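Local coordinates for thioredoxin reductase (Streptomyces clavuligerus, PDB 4NTD), which catalyses the formation of the disulfide bond in holomycin, using FAD as its redox cofactor, at the interface of chains A and B. Residues are numbered along the deposited sequence; one frame, centred on the assembly and turned at random. Chains: chain A/B, Thioredoxin reductase.

The interface of chains A and B. Residues chain A 44, 310, 313-314, 317; chain B 304, 306-307.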
# COMPACT_ATOMS: atom_id res chain seq x y z
N ASN A 44 -4.00 0.62 9.99
CA ASN A 44 -2.68 1.17 9.67
C ASN A 44 -2.71 2.71 9.64
O ASN A 44 -1.71 3.35 9.97
CB ASN A 44 -2.09 0.58 8.38
CG ASN A 44 -0.58 0.40 8.46
OD1 ASN A 44 -0.04 -0.65 8.07
ND2 ASN A 44 0.12 1.41 8.97
N GLY A 310 -1.30 -0.33 3.25
CA GLY A 310 -0.43 0.64 2.60
C GLY A 310 -1.10 1.98 2.37
O GLY A 310 -0.49 3.04 2.58
N SER A 313 -1.54 3.91 5.70
CA SER A 313 -0.31 4.62 6.05
C SER A 313 -0.15 5.91 5.23
O SER A 313 0.19 6.96 5.77
CB SER A 313 0.91 3.72 5.85
OG SER A 313 2.10 4.38 6.24
N ALA A 314 -0.41 5.82 3.92
CA ALA A 314 -0.30 6.99 3.04
C ALA A 314 -1.29 8.09 3.42
O ALA A 314 -0.95 9.28 3.38
CB ALA A 314 -0.50 6.58 1.59
N PHE A 317 0.00 9.81 6.65
CA PHE A 317 1.12 10.68 6.28
C PHE A 317 0.59 12.03 5.80
O PHE A 317 0.96 13.08 6.34
CB PHE A 317 1.93 9.99 5.16
CG PHE A 317 3.29 10.60 4.88
CD1 PHE A 317 4.44 9.87 5.12
CD2 PHE A 317 3.40 11.87 4.32
CE1 PHE A 317 5.69 10.41 4.84
CE2 PHE A 317 4.65 12.41 4.05
CZ PHE A 317 5.79 11.68 4.31
N LEU B 304 6.35 4.76 3.00
CA LEU B 304 6.87 3.99 4.13
C LEU B 304 6.84 2.50 3.76
O LEU B 304 6.35 2.13 2.69
CB LEU B 304 6.05 4.30 5.39
CG LEU B 304 6.19 5.75 5.89
CD1 LEU B 304 5.04 6.15 6.80
CD2 LEU B 304 7.53 5.95 6.59
N VAL B 306 5.25 -0.30 4.67
CA VAL B 306 3.98 -0.96 4.39
C VAL B 306 3.33 -0.43 3.10
O VAL B 306 2.64 -1.17 2.39
CB VAL B 306 3.01 -0.90 5.59
CG1 VAL B 306 2.43 0.50 5.79
CG2 VAL B 306 1.89 -1.93 5.44
N SER B 307 3.54 0.85 2.79
CA SER B 307 3.04 1.42 1.53
C SER B 307 3.79 0.86 0.32
O SER B 307 3.20 0.64 -0.74
CB SER B 307 3.12 2.95 1.55
OG SER B 307 2.23 3.49 2.51
O HOH W 1 3.11 5.59 3.90
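A:Gly310 and B:Ser307 bring the two backbones together, their CA atoms 3.7 Å apart, where the helix 305-338 of chain A passes the first turn of the same helix in chain B. Glycine at this position leaves no side chain in the way of that approach. The hydroxyl OG of B:Ser307 donates to the carbonyl O of A:Gly310 at 2.8 Å; the C=O...donor angle of 128° and a tilt of 21° from the carbonyl plane show an oblique approach. With OG anti to its own carbonyl carbon, the hydroxyl is directed at chain A. It also pairs with water 1, 2.7 Å from B:Ser307 OG, and the same water lies 2.8 Å from A:Ser313 OG, so the water bridges the two hydroxyls across the interface. An alanine in place of B:Ser307 would probably leave the carbonyl of A:Gly310 without its mate from chain B and the water less firmly anchored.

Apolar groups flank this polar centre. CG1 of B:Val306 rests 3.6 Å from CB of A:Ser313 and also meets the amide end of A:Asn44, whose side chain comes from the opposite direction. The amide oxygen OD1 of A:Asn44 faces both valine methyls, with CG2 of B:Val306 at 3.5 Å; this is packing and not a polar bond. Farther along the chain A helix, one methyl of B:Leu304, CD1, reaches between A:Ser313 and the aromatic ring of A:Phe317, whose CD1 is 4.1 Å from the leucine CD1, a looser contact.

The interface is two-fold symmetric, so the same contacts recur with chains exchanged. Its helix-to-helix pairing is compatible with the homodimer typical of thioredoxin reductase-like flavoenzymes. A:Ser313 holds OG anti to its backbone N (chi1 -178°), which brings that oxygen within 3.5 Å of the methyl CD1 of B:Leu304.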